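Local coordinates for flavoprotein (Thermotoga maritima, PDB 5V8S), which probably acts as an oxidoreductase, passing electrons from an FMN cofactor to a di-iron centre, at residues Y28-D33 with I78-K83. The protein carries 1 engineered substitution. Residues are numbered along the deposited sequence; the frame is centred on the assembly and turned at random.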
ATOM      1  N   TYR A  28     -16.939 -27.903  24.289  1.00 21.52           N
ATOM      2  CA  TYR A  28     -17.611 -27.385  23.107  1.00 22.68           C
ATOM      3  C   TYR A  28     -16.733 -26.329  22.461  1.00 21.06           C
ATOM      4  O   TYR A  28     -16.058 -25.556  23.154  1.00 22.16           O
ATOM      5  CB  TYR A  28     -18.943 -26.719  23.470  1.00 25.70           C
ATOM      6  CG  TYR A  28     -19.944 -27.678  24.061  1.00 28.19           C
ATOM      7  CD1 TYR A  28     -19.866 -28.048  25.396  1.00 29.28           C
ATOM      8  CD2 TYR A  28     -20.967 -28.212  23.292  1.00 29.63           C
ATOM      9  CE1 TYR A  28     -20.768 -28.929  25.944  1.00 30.28           C
ATOM     10  CE2 TYR A  28     -21.876 -29.104  23.836  1.00 31.51           C
ATOM     11  CZ  TYR A  28     -21.773 -29.453  25.163  1.00 31.43           C
ATOM     12  OH  TYR A  28     -22.666 -30.342  25.716  1.00 33.80           O
ATOM     13  N   VAL A  29     -16.765 -26.281  21.135  1.00 20.85           N
ATOM     14  CA  VAL A  29     -16.267 -25.125  20.394  1.00 20.73           C
ATOM     15  C   VAL A  29     -17.449 -24.266  19.985  1.00 22.23           C
ATOM     16  O   VAL A  29     -18.515 -24.778  19.610  1.00 23.22           O
ATOM     17  CB  VAL A  29     -15.421 -25.521  19.161  1.00 21.75           C
ATOM     18  CG1 VAL A  29     -16.256 -26.337  18.169  1.00 23.41           C
ATOM     19  CG2 VAL A  29     -14.795 -24.283  18.500  1.00 21.83           C
ATOM     20  N   LEU A  30     -17.245 -22.953  20.049  1.00 21.05           N
ATOM     21  CA  LEU A  30     -18.142 -21.950  19.482  1.00 21.52           C
ATOM     22  C   LEU A  30     -17.309 -21.188  18.463  1.00 20.39           C
ATOM     23  O   LEU A  30     -16.417 -20.421  18.842  1.00 20.97           O
ATOM     24  CB  LEU A  30     -18.640 -20.995  20.564  1.00 23.39           C
ATOM     25  CG  LEU A  30     -19.485 -21.658  21.650  1.00 27.25           C
ATOM     26  CD1 LEU A  30     -19.391 -20.877  22.918  1.00 30.26           C
ATOM     27  CD2 LEU A  30     -20.924 -21.754  21.206  1.00 30.22           C
ATOM     28  N   ARG A  31     -17.589 -21.405  17.180  1.00 19.19           N
ATOM     29  CA  ARG A  31     -16.790 -20.847  16.093  1.00 18.47           C
ATOM     30  C   ARG A  31     -17.687 -19.991  15.212  1.00 20.37           C
ATOM     31  O   ARG A  31     -18.761 -20.440  14.792  1.00 22.06           O
ATOM     32  CB  ARG A  31     -16.146 -21.971  15.251  1.00 19.83           C
ATOM     33  CG  ARG A  31     -15.561 -21.515  13.912  1.00 20.40           C
ATOM     34  CD  ARG A  31     -14.838 -22.621  13.151  1.00 21.14           C
ATOM     35  NE  ARG A  31     -14.925 -22.371  11.710  1.00 21.66           N
ATOM     36  CZ  ARG A  31     -14.530 -23.225  10.772  1.00 22.50           C
ATOM     37  NH1 ARG A  31     -13.966 -24.378  11.111  1.00 23.13           N
ATOM     38  NH2 ARG A  31     -14.705 -22.929   9.488  1.00 23.38           N
ATOM     39  N   ILE A  32     -17.254 -18.764  14.937  1.00 19.77           N
ATOM     40  CA  ILE A  32     -17.935 -17.908  13.969  1.00 20.33           C
ATOM     41  C   ILE A  32     -16.997 -17.656  12.793  1.00 19.57           C
ATOM     42  O   ILE A  32     -15.792 -17.442  12.979  1.00 20.18           O
ATOM     43  CB  ILE A  32     -18.474 -16.608  14.598  1.00 20.41           C
ATOM     44  CG1 ILE A  32     -19.375 -15.891  13.594  1.00 22.94           C
ATOM     45  CG2 ILE A  32     -17.345 -15.702  15.087  1.00 20.94           C
ATOM     46  CD1 ILE A  32     -20.172 -14.753  14.176  1.00 25.72           C
ATOM     47  N   ASP A  33     -17.535 -17.756  11.589  1.00 20.06           N
ATOM     48  CA  ASP A  33     -16.764 -17.593  10.355  1.00 21.04           C
ATOM     49  C   ASP A  33     -16.941 -16.158   9.856  1.00 22.15           C
ATOM     50  O   ASP A  33     -18.003 -15.804   9.334  1.00 23.31           O
ATOM     51  CB  ASP A  33     -17.224 -18.627   9.327  1.00 21.81           C
ATOM     52  CG  ASP A  33     -16.776 -20.028   9.680  1.00 24.38           C
ATOM     53  OD1 ASP A  33     -16.082 -20.170  10.701  1.00 25.37           O
ATOM     54  OD2 ASP A  33     -17.103 -20.973   8.937  1.00 26.34           O
ATOM     55  N   ILE A  78     -23.367 -14.347  22.485  1.00 28.35           N
ATOM     56  CA  ILE A  78     -24.250 -14.625  23.618  1.00 30.20           C
ATOM     57  C   ILE A  78     -25.333 -15.617  23.214  1.00 31.60           C
ATOM     58  O   ILE A  78     -25.604 -16.598  23.924  1.00 30.97           O
ATOM     59  CB  ILE A  78     -24.848 -13.319  24.178  1.00 31.29           C
ATOM     60  CG1 ILE A  78     -23.765 -12.421  24.779  1.00 32.13           C
ATOM     61  CG2 ILE A  78     -25.935 -13.608  25.202  1.00 32.82           C
ATOM     62  CD1 ILE A  78     -22.872 -13.076  25.778  1.00 34.02           C
ATOM     63  N   ASP A  79     -25.968 -15.381  22.065  1.00 34.12           N
ATOM     64  CA  ASP A  79     -27.037 -16.274  21.632  1.00 37.14           C
ATOM     65  C   ASP A  79     -26.521 -17.695  21.446  1.00 34.64           C
ATOM     66  O   ASP A  79     -27.161 -18.656  21.887  1.00 34.70           O
ATOM     67  CB  ASP A  79     -27.672 -15.749  20.344  1.00 43.74           C
ATOM     68  CG  ASP A  79     -28.273 -14.362  20.518  1.00 49.91           C
ATOM     69  OD1 ASP A  79     -28.592 -13.989  21.669  1.00 51.96           O
ATOM     70  OD2 ASP A  79     -28.429 -13.647  19.504  1.00 52.66           O
ATOM     71  N   ALA A  80     -25.348 -17.849  20.825  1.00 31.94           N
ATOM     72  CA  ALA A  80     -24.809 -19.190  20.606  1.00 30.87           C
ATOM     73  C   ALA A  80     -24.412 -19.842  21.922  1.00 30.63           C
ATOM     74  O   ALA A  80     -24.696 -21.025  22.150  1.00 31.84           O
ATOM     75  CB  ALA A  80     -23.603 -19.140  19.672  1.00 30.49           C
ATOM     76  N   LEU A  81     -23.757 -19.081  22.802  1.00 29.46           N
ATOM     77  CA  LEU A  81     -23.359 -19.612  24.102  1.00 29.73           C
ATOM     78  C   LEU A  81     -24.567 -20.112  24.892  1.00 31.09           C
ATOM     79  O   LEU A  81     -24.499 -21.156  25.559  1.00 30.99           O
ATOM     80  CB  LEU A  81     -22.640 -18.511  24.883  1.00 29.69           C
ATOM     81  CG  LEU A  81     -22.144 -18.858  26.283  1.00 30.64           C
ATOM     82  CD1 LEU A  81     -21.116 -19.980  26.234  1.00 30.03           C
ATOM     83  CD2 LEU A  81     -21.563 -17.623  26.933  1.00 31.32           C
ATOM     84  N   SER A  82     -25.677 -19.376  24.834  1.00 31.97           N
ATOM     85  CA  SER A  82     -26.853 -19.707  25.630  1.00 34.21           C
ATOM     86  C   SER A  82     -27.507 -21.004  25.183  1.00 35.19           C
ATOM     87  O   SER A  82     -28.340 -21.548  25.917  1.00 35.59           O
ATOM     88  CB  SER A  82     -27.882 -18.580  25.538  1.00 35.26           C
ATOM     89  OG  SER A  82     -27.363 -17.362  26.053  1.00 36.51           O
ATOM     90  N   LYS A  83     -27.176 -21.499  23.996  1.00 36.22           N
ATOM     91  CA  LYS A  83     -27.749 -22.758  23.542  1.00 38.67           C
ATOM     92  C   LYS A  83     -27.085 -23.960  24.196  1.00 38.84           C
ATOM     93  O   LYS A  83     -27.683 -25.043  24.225  1.00 40.56           O
ATOM     94  CB  LYS A  83     -27.666 -22.863  22.015  1.00 40.70           C
ATOM     95  CG  LYS A  83     -28.464 -21.792  21.267  1.00 42.91           C
ATOM     96  CD  LYS A  83     -28.377 -22.000  19.760  1.00 45.10           C
ATOM     97  CE  LYS A  83     -28.996 -20.849  18.976  1.00 46.39           C
ATOM     98  NZ  LYS A  83     -28.878 -21.048  17.495  1.00 46.90           N
TER
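Leu30 of strand 26-34 reaches the C-terminal part of helix 74-82 with both of its methyl groups, each finding a different residue. CD1 meets Leu81 CD1 at 3.8 Å, while CD2 lies 4.0 Å from Ala80 CB and just as near to the Ala80 carbonyl. The two leucine side chains cross at about a right angle and meet through one methyl each. Ala80 points its CB at the strand, and its small side chain fits the close approach of Leu30 CD2 to the helix backbone, with the CA atoms of Leu30 and Ala80 7.3 Å apart. In Leu81, CG stands anti to the backbone N (chi1 180°), which extends the side chain out from the helix and sets CD1 against Leu30 CD1. The contact is buried and held by van der Waals packing, with no hydrogen bond between strand and helix.

Behind Leu81, Ser82 N and Ser82 OG both bind Ile78 O, from opposite faces of its carbonyl plane; the hydroxyl bond measures 2.9 Å from OG to O. Leu30 itself is fixed by backbone bonding to Ala54 and by Trp69 NE1, which binds its carbonyl oxygen. On the other face of the strand Arg31 grips Asp33 side-on, NE to OD1 at 2.7 Å and nearly straight (170°), NH2 to OD2 at 3.1 Å. Pro188 O and Ile190 O take further guanidinium bonds, and Trp17 adds a cation-pi contact. Helix 74-82, on the outer face of the sheet of strand 26-34, belongs to one helical layer of the αββα sandwich of the metallo-beta-lactamase fold, here the di-iron domain.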